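PDB 2QGZ: putative primosome component from Streptococcus pyogenes serotype M3, which probably acts as a helicase loader of the DnaI type, a P-loop ATPase that would deliver the replicative helicase to DNA during primosome assembly. Local coordinates for residues Q110-P115 with P190-D195; E145-A150 with E248-F253; L168-A173 with T184-F189; I194-A199 with E207-V212; L218-I223 with V239-R244. One frame throughout, in Å; residues are numbered along the deposited sequence.

Interaction 1. Residues Q110-P115 with P190-D195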
# COMPACT_ATOMS: atom_id res chain seq x y z
N GLN A 110 -4.70 -8.81 -6.24
CA GLN A 110 -4.21 -9.88 -5.38
C GLN A 110 -4.20 -9.46 -3.91
O GLN A 110 -3.80 -8.35 -3.57
CB GLN A 110 -2.80 -10.30 -5.82
CG GLN A 110 -2.76 -11.12 -7.11
CD GLN A 110 -3.28 -10.36 -8.32
OE1 GLN A 110 -4.28 -10.75 -8.94
NE2 GLN A 110 -2.61 -9.26 -8.67
N LEU A 111 -4.65 -10.36 -3.05
CA LEU A 111 -4.69 -10.10 -1.62
C LEU A 111 -3.76 -11.06 -0.89
O LEU A 111 -3.61 -12.21 -1.29
CB LEU A 111 -6.09 -10.28 -1.06
CG LEU A 111 -7.27 -9.48 -1.62
CD1 LEU A 111 -8.53 -9.92 -0.90
CD2 LEU A 111 -7.04 -7.99 -1.42
N VAL A 112 -3.14 -10.58 0.17
CA VAL A 112 -2.24 -11.39 0.97
C VAL A 112 -2.56 -11.12 2.43
O VAL A 112 -2.20 -10.07 2.98
CB VAL A 112 -0.75 -11.05 0.71
CG1 VAL A 112 0.14 -11.80 1.70
CG2 VAL A 112 -0.38 -11.43 -0.72
N SER A 113 -3.27 -12.06 3.05
CA SER A 113 -3.66 -11.97 4.45
C SER A 113 -4.60 -10.80 4.74
O SER A 113 -4.43 -10.08 5.72
CB SER A 113 -2.41 -11.87 5.32
OG SER A 113 -1.51 -12.93 5.01
N LEU A 114 -5.59 -10.63 3.87
CA LEU A 114 -6.59 -9.58 4.02
C LEU A 114 -7.95 -10.15 3.60
O LEU A 114 -8.04 -10.93 2.66
CB LEU A 114 -6.23 -8.37 3.14
CG LEU A 114 -5.04 -7.50 3.55
CD1 LEU A 114 -4.71 -6.50 2.45
CD2 LEU A 114 -5.35 -6.76 4.84
N PRO A 115 -9.02 -9.77 4.32
CA PRO A 115 -10.35 -10.28 3.96
C PRO A 115 -10.73 -9.98 2.52
O PRO A 115 -10.27 -9.00 1.94
CB PRO A 115 -11.27 -9.60 4.98
CG PRO A 115 -10.52 -8.34 5.34
CD PRO A 115 -9.10 -8.83 5.45
N PRO A 190 2.16 -7.05 8.78
CA PRO A 190 2.36 -7.84 10.01
C PRO A 190 2.19 -9.36 9.80
O PRO A 190 2.91 -10.15 10.40
CB PRO A 190 1.33 -7.26 10.96
CG PRO A 190 1.30 -5.81 10.56
CD PRO A 190 1.29 -5.89 9.04
N SER A 191 1.24 -9.75 8.95
CA SER A 191 1.00 -11.17 8.68
C SER A 191 2.01 -11.74 7.69
O SER A 191 2.38 -12.90 7.78
CB SER A 191 -0.41 -11.38 8.13
OG SER A 191 -1.38 -10.96 9.07
N PHE A 192 2.43 -10.92 6.73
CA PHE A 192 3.40 -11.35 5.74
C PHE A 192 4.75 -11.59 6.42
O PHE A 192 5.42 -12.57 6.16
CB PHE A 192 3.55 -10.26 4.67
CG PHE A 192 4.63 -10.52 3.67
CD1 PHE A 192 4.42 -11.40 2.61
CD2 PHE A 192 5.86 -9.87 3.77
CE1 PHE A 192 5.43 -11.61 1.66
CE2 PHE A 192 6.87 -10.08 2.83
CZ PHE A 192 6.65 -10.95 1.77
N ALA A 193 5.12 -10.67 7.31
CA ALA A 193 6.38 -10.77 8.03
C ALA A 193 6.46 -12.11 8.77
O ALA A 193 7.42 -12.86 8.59
CB ALA A 193 6.51 -9.62 9.03
N ILE A 194 5.45 -12.39 9.58
CA ILE A 194 5.39 -13.63 10.35
C ILE A 194 5.34 -14.87 9.45
O ILE A 194 6.06 -15.84 9.70
CB ILE A 194 4.15 -13.64 11.28
CG1 ILE A 194 4.33 -12.60 12.39
CG2 ILE A 194 3.94 -15.03 11.87
CD1 ILE A 194 3.20 -12.56 13.38
N ASP A 195 4.51 -14.85 8.42
CA ASP A 195 4.41 -16.00 7.52
C ASP A 195 5.68 -16.25 6.72
O ASP A 195 6.00 -17.39 6.38
CB ASP A 195 3.22 -15.83 6.56
CG ASP A 195 1.88 -15.88 7.28
OD1 ASP A 195 1.69 -16.81 8.10
OD2 ASP A 195 1.02 -15.00 7.03
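Ser113 and Ser191 bring the two backbones closest, with 6.3 Å between their CA atoms, where the end of strand 109-112 meets the first turns of helix 189-197. In this P-loop NTPase fold the strand lies at one edge of the parallel sheet. Val112 is bonded through its backbone to Leu186 and His188 of the adjacent strand, which runs straight into the helix. Just after Val112 the chain turns sharply: Ser113 adopts left-handed backbone angles (phi 64°, psi 44°), and its side chain faces the helix.

The serines meet through their methylene groups, Ser113 CB lying 3.5 Å from Ser191 CB. The hydroxyl of Ser191 is engaged elsewhere, hydrogen-bonded to ND1 of His188 at the N-cap position of the same helix. With chi1 at -61°, Ser191 OG lies beside its own backbone N, turned back toward the start of the helix. The apolar part of the contact is made by Val112, whose CG1 approaches Phe192 CD1 at 4.4 Å, oblique to the ring. Both side chains also pack on Leu187, so both touch the adjacent strand 184-188. One helical turn beyond Ser191, Asp195 comes up at the margin of this small surface contact, its OD2 standing 3.8 Å from Ser113 OG, too long for a hydrogen bond.

Interaction 2. Residues E145-A150 with E248-F253; sequences EQYPSA and ELPTFF
Tyr147 and Pro250 make the apolar contact: CE2 of the tyrosine lies 4.3 Å from CG of the proline, which comes up to the edge of the ring, near its plane. The second approach is looser and lies at the surface, with Ala150 O 4.5 Å from CD of Glu248.

One face of the tyrosine ring is covered from within its own segment. The peptide bond between Tyr147 and Pro148 is cis, and Pro148 CB sits 3.8 Å above the ring plane, over its centre, the aromatic-proline stacking familiar from cis prolines that follow an aromatic residue. The loop is tied back to the preceding helix by Ser149 OG, which donates to Gln146 O at 2.6 Å from above the carbonyl plane (35° out of it). On the other side, Glu248 has positive phi and belongs to the Schellman motif that ends helix 237-247. Thr251 OG1 then spans Pro250 by donating to Leu249 O at 2.9 Å, while Arg244 bonds to both Thr251 OG1 and Pro250 O.

The contact therefore joins two loops: one leaving helix 131-146, the other linking helix 237-247 to strand 251-255. Around the tyrosine, Leu176 of helix 165-179 and Val217 of strand 217-221 add further packing, placing the ring between helix and sheet.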
# COMPACT_ATOMS: atom_id res chain seq x y z
N GLU A 145 -5.03 8.47 -12.81
CA GLU A 145 -5.09 9.22 -14.06
C GLU A 145 -3.73 9.29 -14.78
O GLU A 145 -3.66 9.18 -16.00
CB GLU A 145 -5.62 10.63 -13.76
CG GLU A 145 -6.21 11.37 -14.94
CD GLU A 145 -6.75 12.74 -14.56
OE1 GLU A 145 -7.20 13.47 -15.47
OE2 GLU A 145 -6.73 13.10 -13.36
N GLN A 146 -2.66 9.46 -14.01
CA GLN A 146 -1.31 9.58 -14.56
C GLN A 146 -0.52 8.27 -14.72
O GLN A 146 0.62 8.29 -15.14
CB GLN A 146 -0.51 10.57 -13.71
CG GLN A 146 -1.08 11.97 -13.74
CD GLN A 146 -0.59 12.84 -12.60
OE1 GLN A 146 -1.10 13.94 -12.39
NE2 GLN A 146 0.40 12.36 -11.85
N TYR A 147 -1.13 7.13 -14.38
CA TYR A 147 -0.44 5.85 -14.49
C TYR A 147 -0.39 5.31 -15.92
O TYR A 147 -1.41 5.21 -16.60
CB TYR A 147 -1.10 4.81 -13.58
CG TYR A 147 -0.39 3.48 -13.59
CD1 TYR A 147 -0.67 2.53 -14.57
CD2 TYR A 147 0.62 3.21 -12.67
CE1 TYR A 147 0.04 1.33 -14.63
CE2 TYR A 147 1.34 2.02 -12.72
CZ TYR A 147 1.05 1.08 -13.70
OH TYR A 147 1.78 -0.08 -13.76
N PRO A 148 0.81 4.93 -16.40
CA PRO A 148 2.09 5.00 -15.67
C PRO A 148 2.86 6.28 -15.96
O PRO A 148 2.76 6.84 -17.05
CB PRO A 148 2.82 3.76 -16.18
CG PRO A 148 2.43 3.77 -17.63
CD PRO A 148 0.94 4.07 -17.59
N SER A 149 3.64 6.73 -14.98
CA SER A 149 4.46 7.92 -15.13
C SER A 149 5.89 7.55 -14.86
O SER A 149 6.18 6.44 -14.41
CB SER A 149 4.03 9.00 -14.13
OG SER A 149 2.76 9.52 -14.46
N ALA A 150 6.79 8.48 -15.13
CA ALA A 150 8.22 8.26 -14.95
C ALA A 150 8.58 7.62 -13.60
O ALA A 150 8.72 6.39 -13.50
CB ALA A 150 8.97 9.58 -15.12
N GLU A 248 11.68 1.00 -10.35
CA GLU A 248 10.70 2.08 -10.50
C GLU A 248 9.27 1.54 -10.46
O GLU A 248 8.48 1.78 -11.37
CB GLU A 248 10.93 2.84 -11.81
CG GLU A 248 12.34 3.41 -11.95
CD GLU A 248 12.58 4.12 -13.29
OE1 GLU A 248 12.15 3.59 -14.34
OE2 GLU A 248 13.21 5.20 -13.29
N LEU A 249 8.95 0.81 -9.40
CA LEU A 249 7.61 0.26 -9.24
C LEU A 249 6.92 0.98 -8.06
O LEU A 249 7.40 0.95 -6.92
CB LEU A 249 7.70 -1.25 -9.00
CG LEU A 249 8.30 -2.11 -10.13
CD1 LEU A 249 8.46 -3.55 -9.67
CD2 LEU A 249 7.41 -2.07 -11.36
N PRO A 250 5.78 1.64 -8.33
CA PRO A 250 4.99 2.39 -7.34
C PRO A 250 4.69 1.54 -6.11
O PRO A 250 4.19 0.42 -6.22
CB PRO A 250 3.71 2.73 -8.10
CG PRO A 250 4.17 2.78 -9.54
CD PRO A 250 5.07 1.59 -9.62
N THR A 251 4.97 2.08 -4.93
CA THR A 251 4.77 1.36 -3.69
C THR A 251 4.05 2.24 -2.69
O THR A 251 4.45 3.38 -2.45
CB THR A 251 6.13 0.93 -3.13
OG1 THR A 251 6.85 0.24 -4.16
CG2 THR A 251 5.96 0.02 -1.92
N PHE A 252 2.97 1.72 -2.11
CA PHE A 252 2.20 2.48 -1.13
C PHE A 252 2.30 1.83 0.25
O PHE A 252 2.75 0.69 0.37
CB PHE A 252 0.72 2.53 -1.54
CG PHE A 252 0.47 3.21 -2.86
CD1 PHE A 252 0.96 2.67 -4.04
CD2 PHE A 252 -0.26 4.39 -2.91
CE1 PHE A 252 0.72 3.30 -5.27
CE2 PHE A 252 -0.51 5.03 -4.13
CZ PHE A 252 -0.02 4.48 -5.31
N PHE A 253 1.90 2.56 1.28
CA PHE A 253 1.94 2.05 2.65
C PHE A 253 0.82 2.69 3.46
O PHE A 253 0.29 3.73 3.09
CB PHE A 253 3.24 2.41 3.38
CG PHE A 253 4.50 2.15 2.60
CD1 PHE A 253 4.91 3.02 1.59
CD2 PHE A 253 5.30 1.05 2.92
CE1 PHE A 253 6.11 2.81 0.91
CE2 PHE A 253 6.52 0.83 2.24
CZ PHE A 253 6.92 1.71 1.23

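Interaction 3. Residues L168-A173 with T184-F189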
# COMPACT_ATOMS: atom_id res chain seq x y z
N LEU A 168 -9.22 3.25 1.27
CA LEU A 168 -8.93 4.29 0.28
C LEU A 168 -7.97 3.75 -0.78
O LEU A 168 -8.18 3.91 -1.98
CB LEU A 168 -8.30 5.49 0.99
CG LEU A 168 -8.24 6.88 0.35
CD1 LEU A 168 -6.94 7.54 0.77
CD2 LEU A 168 -8.31 6.82 -1.16
N LEU A 169 -6.90 3.10 -0.33
CA LEU A 169 -5.90 2.52 -1.21
C LEU A 169 -6.49 1.35 -1.99
O LEU A 169 -6.14 1.12 -3.15
CB LEU A 169 -4.68 2.09 -0.40
CG LEU A 169 -3.45 3.02 -0.40
CD1 LEU A 169 -3.87 4.47 -0.45
CD2 LEU A 169 -2.59 2.73 0.82
N ALA A 170 -7.38 0.60 -1.36
CA ALA A 170 -8.02 -0.52 -2.04
C ALA A 170 -8.92 0.03 -3.16
O ALA A 170 -9.06 -0.59 -4.23
CB ALA A 170 -8.84 -1.34 -1.07
N ALA A 171 -9.54 1.18 -2.91
CA ALA A 171 -10.40 1.78 -3.92
C ALA A 171 -9.56 2.22 -5.11
O ALA A 171 -10.02 2.18 -6.26
CB ALA A 171 -11.14 2.98 -3.33
N MET A 172 -8.34 2.66 -4.83
CA MET A 172 -7.42 3.09 -5.88
C MET A 172 -7.07 1.86 -6.72
O MET A 172 -7.04 1.93 -7.95
CB MET A 172 -6.14 3.69 -5.28
CG MET A 172 -5.15 4.22 -6.29
SD MET A 172 -3.51 4.56 -5.57
CE MET A 172 -2.96 2.85 -5.21
N ALA A 173 -6.81 0.73 -6.06
CA ALA A 173 -6.47 -0.51 -6.76
C ALA A 173 -7.62 -0.97 -7.66
O ALA A 173 -7.41 -1.47 -8.76
CB ALA A 173 -6.12 -1.62 -5.76
N THR A 184 -2.80 -5.13 -8.87
CA THR A 184 -2.29 -4.52 -7.66
C THR A 184 -2.31 -5.60 -6.60
O THR A 184 -3.13 -6.50 -6.66
CB THR A 184 -3.19 -3.34 -7.18
OG1 THR A 184 -3.15 -2.27 -8.13
CG2 THR A 184 -2.70 -2.82 -5.83
N THR A 185 -1.38 -5.51 -5.65
CA THR A 185 -1.34 -6.47 -4.57
C THR A 185 -1.49 -5.70 -3.27
O THR A 185 -0.74 -4.75 -3.01
CB THR A 185 -0.03 -7.26 -4.52
OG1 THR A 185 0.06 -8.10 -5.68
CG2 THR A 185 0.02 -8.14 -3.28
N LEU A 186 -2.47 -6.09 -2.48
CA LEU A 186 -2.73 -5.48 -1.18
C LEU A 186 -2.22 -6.51 -0.19
O LEU A 186 -2.68 -7.64 -0.16
CB LEU A 186 -4.23 -5.26 -1.00
CG LEU A 186 -4.87 -4.39 -2.08
CD1 LEU A 186 -6.38 -4.59 -2.10
CD2 LEU A 186 -4.53 -2.94 -1.82
N LEU A 187 -1.25 -6.12 0.62
CA LEU A 187 -0.64 -7.04 1.56
C LEU A 187 -0.64 -6.54 3.00
O LEU A 187 -0.25 -5.41 3.28
CB LEU A 187 0.78 -7.31 1.08
CG LEU A 187 1.81 -8.03 1.93
CD1 LEU A 187 2.84 -8.67 1.01
CD2 LEU A 187 2.48 -7.06 2.90
N HIS A 188 -1.08 -7.38 3.93
CA HIS A 188 -1.09 -7.01 5.34
C HIS A 188 0.30 -7.36 5.86
O HIS A 188 0.57 -8.52 6.18
CB HIS A 188 -2.16 -7.79 6.10
CG HIS A 188 -2.35 -7.32 7.51
ND1 HIS A 188 -2.12 -8.13 8.60
CD2 HIS A 188 -2.74 -6.12 8.00
CE1 HIS A 188 -2.36 -7.45 9.71
NE2 HIS A 188 -2.74 -6.22 9.37
N PHE A 189 1.17 -6.35 5.96
CA PHE A 189 2.55 -6.56 6.39
C PHE A 189 2.78 -7.41 7.64
O PHE A 189 3.53 -8.39 7.59
CB PHE A 189 3.27 -5.21 6.57
CG PHE A 189 4.75 -5.36 6.70
CD1 PHE A 189 5.51 -5.79 5.61
CD2 PHE A 189 5.39 -5.15 7.92
CE1 PHE A 189 6.88 -6.00 5.74
CE2 PHE A 189 6.76 -5.36 8.06
CZ PHE A 189 7.51 -5.79 6.97
O HOH W 1 -5.24 -3.35 -9.56
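A chi1 of -66° at Thr184 splits the branches of its side chain between two tasks, both directed at Ala173. CG2, anti to the backbone N, packs 3.6 Å from Ala173 CB, while OG1 lies beside the backbone N and donates to a water at 2.8 Å. That water in turn donates to Ala173 O at 3.0 Å, bridging the strand side chain to a helix carbonyl. Two residues on, Leu186 reaches toward the same helix with a fork: CD1 meets Ala170 CB at 4.2 Å, and CD2 meets Ala173 CB at 4.4 Å. The small alanines let the helix settle close to the sheet, the axes of 168-173 and 184-188 approaching to 9.3 Å and running nearly antiparallel at 160°. Ile121 also touches Ala170, and Ile109 and Leu111 touch Leu186. Helix 165-179 leads from strand 154-158 to strand 184-188, a beta-alpha-beta crossover typical of P-loop NTPases, and it begins at what is probably the Walker A motif.

Interaction 4. Residues I194-A199 with E207-V212; sequences IDVKNA and EEIDAV
Val196, near the end of helix 189-197, packs at the surface against Glu208 and Ile209, just before the short, weakly bonded helix 210-213; between the two segments, residues 202-205 are not modelled. The helix leaves its regular path at Asn198, the centre of an inverse gamma turn.

Val196 carries the contact with one methyl. CG2, anti to the backbone N, touches Glu208 CG at 4.1 Å and Ile209 CG2 at 4.3 Å, so it rests where these two neighbouring side chains come together. Glu208 uses its aliphatic part for this. Its chain bends at chi2 (71°), which folds the carboxylate back over the helix backbone: OE1 ends 3.9 Å from Val196 N and 4.0 Å from Asp195 CB, near the helix but not hydrogen-bonded to it. This leaves two acids near each other, Asp195 OD2 and Glu208 OE1 being 5.6 Å apart, a spacing at which like charges might modestly raise each other's pKa. Close by, Asp210 has a positive partner of its own in a salt bridge with Lys213.

Further in, the segment 207-212 is held against the body of the domain: the ring of Phe192, on helix 189-197, touches Glu208 O and Ile209 CG2, while Val212 packs between Leu187 of strand 184-188 and Ile240 of helix 237-247.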
# COMPACT_ATOMS: atom_id res chain seq x y z
N ILE A 194 5.45 -12.39 9.58
CA ILE A 194 5.39 -13.63 10.35
C ILE A 194 5.34 -14.87 9.45
O ILE A 194 6.06 -15.84 9.70
CB ILE A 194 4.15 -13.64 11.28
CG1 ILE A 194 4.33 -12.60 12.39
CG2 ILE A 194 3.94 -15.03 11.87
CD1 ILE A 194 3.20 -12.56 13.38
N ASP A 195 4.51 -14.85 8.42
CA ASP A 195 4.41 -16.00 7.52
C ASP A 195 5.68 -16.25 6.72
O ASP A 195 6.00 -17.39 6.38
CB ASP A 195 3.22 -15.83 6.56
CG ASP A 195 1.88 -15.88 7.28
OD1 ASP A 195 1.69 -16.81 8.10
OD2 ASP A 195 1.02 -15.00 7.03
N VAL A 196 6.41 -15.18 6.41
CA VAL A 196 7.66 -15.32 5.65
C VAL A 196 8.79 -15.69 6.60
O VAL A 196 9.73 -16.37 6.21
CB VAL A 196 8.03 -14.01 4.91
CG1 VAL A 196 8.27 -12.89 5.92
CG2 VAL A 196 9.28 -14.23 4.09
N LYS A 197 8.68 -15.23 7.85
CA LYS A 197 9.67 -15.51 8.88
C LYS A 197 9.88 -17.01 8.89
O LYS A 197 11.00 -17.50 9.05
CB LYS A 197 9.17 -15.04 10.25
CG LYS A 197 10.23 -14.40 11.14
CD LYS A 197 10.65 -15.30 12.30
CE LYS A 197 11.50 -16.47 11.83
NZ LYS A 197 12.01 -17.29 12.97
N ASN A 198 8.78 -17.74 8.72
CA ASN A 198 8.83 -19.19 8.67
C ASN A 198 9.36 -19.58 7.29
O ASN A 198 8.64 -20.14 6.46
CB ASN A 198 7.42 -19.76 8.90
CG ASN A 198 6.83 -19.33 10.24
OD1 ASN A 198 5.65 -19.58 10.52
ND2 ASN A 198 7.64 -18.69 11.08
N ALA A 199 10.62 -19.23 7.05
CA ALA A 199 11.29 -19.53 5.79
C ALA A 199 12.16 -20.74 6.06
O ALA A 199 13.38 -20.63 6.22
CB ALA A 199 12.16 -18.35 5.36
N GLU A 207 6.92 -19.26 -3.58
CA GLU A 207 6.60 -18.07 -4.38
C GLU A 207 6.32 -16.85 -3.49
O GLU A 207 5.95 -15.78 -3.97
CB GLU A 207 5.39 -18.38 -5.27
CG GLU A 207 4.83 -17.19 -6.05
CD GLU A 207 3.56 -17.54 -6.84
OE1 GLU A 207 2.89 -16.60 -7.33
OE2 GLU A 207 3.24 -18.74 -6.96
N GLU A 208 6.53 -17.03 -2.19
CA GLU A 208 6.31 -16.01 -1.17
C GLU A 208 6.61 -14.55 -1.56
O GLU A 208 5.69 -13.76 -1.73
CB GLU A 208 7.09 -16.36 0.09
CG GLU A 208 6.59 -15.69 1.36
CD GLU A 208 5.25 -16.25 1.82
OE1 GLU A 208 4.75 -15.81 2.89
OE2 GLU A 208 4.70 -17.13 1.13
N ILE A 209 7.89 -14.20 -1.69
CA ILE A 209 8.25 -12.83 -2.01
C ILE A 209 8.39 -12.48 -3.50
O ILE A 209 8.39 -11.31 -3.85
CB ILE A 209 9.54 -12.39 -1.28
CG1 ILE A 209 10.76 -12.54 -2.19
CG2 ILE A 209 9.74 -13.21 -0.03
CD1 ILE A 209 12.00 -11.89 -1.63
N ASP A 210 8.53 -13.48 -4.36
CA ASP A 210 8.66 -13.20 -5.78
C ASP A 210 7.34 -12.76 -6.40
O ASP A 210 7.32 -12.01 -7.37
CB ASP A 210 9.17 -14.42 -6.54
CG ASP A 210 10.67 -14.38 -6.77
OD1 ASP A 210 11.19 -13.29 -7.11
OD2 ASP A 210 11.33 -15.43 -6.62
N ALA A 211 6.24 -13.23 -5.82
CA ALA A 211 4.92 -12.87 -6.33
C ALA A 211 4.56 -11.48 -5.84
O ALA A 211 3.58 -10.89 -6.27
CB ALA A 211 3.89 -13.87 -5.84
N VAL A 212 5.38 -10.94 -4.95
CA VAL A 212 5.13 -9.64 -4.36
C VAL A 212 6.03 -8.50 -4.82
O VAL A 212 5.56 -7.39 -5.07
CB VAL A 212 5.20 -9.77 -2.81
CG1 VAL A 212 5.48 -8.43 -2.16
CG2 VAL A 212 3.90 -10.35 -2.30

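Interaction 5. Residues L218-I223 with V239-R244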
# COMPACT_ATOMS: atom_id res chain seq x y z
N LEU A 218 2.18 -2.11 -5.51
CA LEU A 218 2.16 -2.85 -4.26
C LEU A 218 1.72 -1.97 -3.09
O LEU A 218 2.22 -0.84 -2.93
CB LEU A 218 3.55 -3.42 -3.99
CG LEU A 218 3.73 -4.17 -2.67
CD1 LEU A 218 2.86 -5.44 -2.66
CD2 LEU A 218 5.20 -4.53 -2.49
N ILE A 219 0.80 -2.49 -2.29
CA ILE A 219 0.29 -1.77 -1.13
C ILE A 219 0.72 -2.55 0.11
O ILE A 219 0.33 -3.70 0.28
CB ILE A 219 -1.26 -1.71 -1.12
CG1 ILE A 219 -1.81 -1.16 -2.44
CG2 ILE A 219 -1.73 -0.91 0.09
CD1 ILE A 219 -1.42 0.26 -2.75
N LEU A 220 1.52 -1.93 0.98
CA LEU A 220 1.96 -2.58 2.21
C LEU A 220 1.12 -2.04 3.38
O LEU A 220 1.46 -1.00 3.96
CB LEU A 220 3.45 -2.32 2.44
CG LEU A 220 4.36 -2.81 1.31
CD1 LEU A 220 5.78 -2.38 1.58
CD2 LEU A 220 4.29 -4.32 1.20
N ASP A 221 0.03 -2.73 3.70
CA ASP A 221 -0.88 -2.31 4.77
C ASP A 221 -0.28 -2.38 6.18
O ASP A 221 0.39 -3.34 6.55
CB ASP A 221 -2.17 -3.12 4.71
CG ASP A 221 -3.14 -2.75 5.82
OD1 ASP A 221 -3.47 -1.56 5.97
OD2 ASP A 221 -3.58 -3.67 6.54
N ASP A 222 -0.57 -1.33 6.94
CA ASP A 222 -0.09 -1.09 8.29
C ASP A 222 1.28 -1.64 8.63
O ASP A 222 1.45 -2.58 9.41
CB ASP A 222 -1.13 -1.51 9.36
CG ASP A 222 -1.20 -3.00 9.58
OD1 ASP A 222 -1.65 -3.41 10.67
OD2 ASP A 222 -0.81 -3.75 8.66
N ILE A 223 2.27 -1.02 8.00
CA ILE A 223 3.65 -1.37 8.23
C ILE A 223 3.88 -0.90 9.67
O ILE A 223 3.13 -0.06 10.18
CB ILE A 223 4.55 -0.60 7.25
CG1 ILE A 223 6.00 -1.07 7.37
CG2 ILE A 223 4.41 0.90 7.48
CD1 ILE A 223 6.92 -0.46 6.35
N VAL A 239 14.98 -5.57 1.11
CA VAL A 239 15.30 -6.02 -0.23
C VAL A 239 14.15 -5.77 -1.21
O VAL A 239 14.39 -5.37 -2.35
CB VAL A 239 15.66 -7.53 -0.25
CG1 VAL A 239 16.17 -7.94 -1.63
CG2 VAL A 239 16.72 -7.80 0.79
N ILE A 240 12.92 -6.01 -0.76
CA ILE A 240 11.77 -5.77 -1.61
C ILE A 240 11.73 -4.29 -1.98
O ILE A 240 11.56 -3.95 -3.14
CB ILE A 240 10.44 -6.15 -0.90
CG1 ILE A 240 10.29 -7.68 -0.86
CG2 ILE A 240 9.25 -5.52 -1.61
CD1 ILE A 240 9.07 -8.13 -0.08
N LEU A 241 11.90 -3.42 -1.00
CA LEU A 241 11.86 -2.00 -1.27
C LEU A 241 13.01 -1.61 -2.20
O LEU A 241 12.82 -0.89 -3.18
CB LEU A 241 11.91 -1.21 0.04
CG LEU A 241 10.58 -0.65 0.60
CD1 LEU A 241 9.39 -1.51 0.20
CD2 LEU A 241 10.67 -0.54 2.12
N GLN A 242 14.21 -2.11 -1.90
CA GLN A 242 15.39 -1.82 -2.71
C GLN A 242 15.13 -2.18 -4.17
O GLN A 242 15.39 -1.39 -5.07
CB GLN A 242 16.58 -2.63 -2.20
CG GLN A 242 17.82 -2.48 -3.01
CD GLN A 242 18.98 -3.26 -2.42
OE1 GLN A 242 20.13 -2.87 -2.56
NE2 GLN A 242 18.67 -4.37 -1.77
N TYR A 243 14.60 -3.37 -4.39
CA TYR A 243 14.30 -3.82 -5.74
C TYR A 243 13.24 -2.96 -6.43
O TYR A 243 13.34 -2.71 -7.63
CB TYR A 243 13.85 -5.28 -5.69
CG TYR A 243 13.28 -5.78 -7.00
CD1 TYR A 243 11.92 -5.69 -7.27
CD2 TYR A 243 14.11 -6.37 -7.95
CE1 TYR A 243 11.39 -6.17 -8.46
CE2 TYR A 243 13.60 -6.86 -9.15
CZ TYR A 243 12.23 -6.76 -9.40
OH TYR A 243 11.72 -7.22 -10.59
N ARG A 244 12.23 -2.51 -5.68
CA ARG A 244 11.20 -1.70 -6.30
C ARG A 244 11.73 -0.30 -6.59
O ARG A 244 11.28 0.36 -7.52
CB ARG A 244 9.93 -1.68 -5.43
CG ARG A 244 9.21 -3.04 -5.40
CD ARG A 244 7.91 -3.03 -4.57
NE ARG A 244 6.82 -2.36 -5.27
CZ ARG A 244 6.14 -2.89 -6.29
NH1 ARG A 244 6.43 -4.10 -6.74
NH2 ARG A 244 5.17 -2.20 -6.87
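Strand 217-221 and helix 237-247, the outgoing strand and the helix of a beta-alpha-beta crossover that returns through strand 251-255, meet through Leu218 and Leu220 on one side and Ile240, Leu241 and Arg244 on the other. The strand's aliphatic run leads to Asp221 and, just after it, Asp222, consistent with a Walker B motif. The two elements run roughly antiparallel, 151° between directions, with their axes 12.2 Å apart.

Arg244 lays its guanidinium flat beneath Leu218: CB sits 3.4 Å above the plane, over its centre. A bend at chi3 (76°) turns the group to this face, and the two side chains cross at about a right angle, with Leu218 CD2 3.7 Å from Arg244 CD. About one turn earlier in the helix, Leu218 CD2 meets Ile240 CG2 at 4.3 Å and Leu220 CD1 meets Leu241 CD1 at 4.0 Å.

Leu218 N and Arg244 NH2 are 3.3 Å apart, but both are donors and do not bond. The buried arginine finds its acceptors in Thr251 OG1, Pro250 O, Lys213 O and Val215 O, which hold the guanidinium from several directions; its positive charge is probably offset largely by backbone carbonyls, while a leucine shields one face.

In the fold
All five contacts belong to one P-loop NTPase-like domain built round a parallel sheet. Strands 109-112, 184-188, 217-221 and 251-255 lie side by side in it, and interactions 1, 3, 5 and 2 reach them in that order. Interaction 3 is the deepest, its centre about 5 Å from the chain's, while interaction 4 lies about 17 Å out. Interactions 1 and 4 share helix 189-197, centres about 9 Å apart; interactions 1 and 2 lie on opposite sides of the chain's centre, about 22 Å apart. Along the chain, interactions 3, 4 and 5 come in series. The shared sheet ties interactions 1, 2, 3 and 5 together; helix 189-197 brings in interaction 4. Interaction 3 follows the probable P-loop.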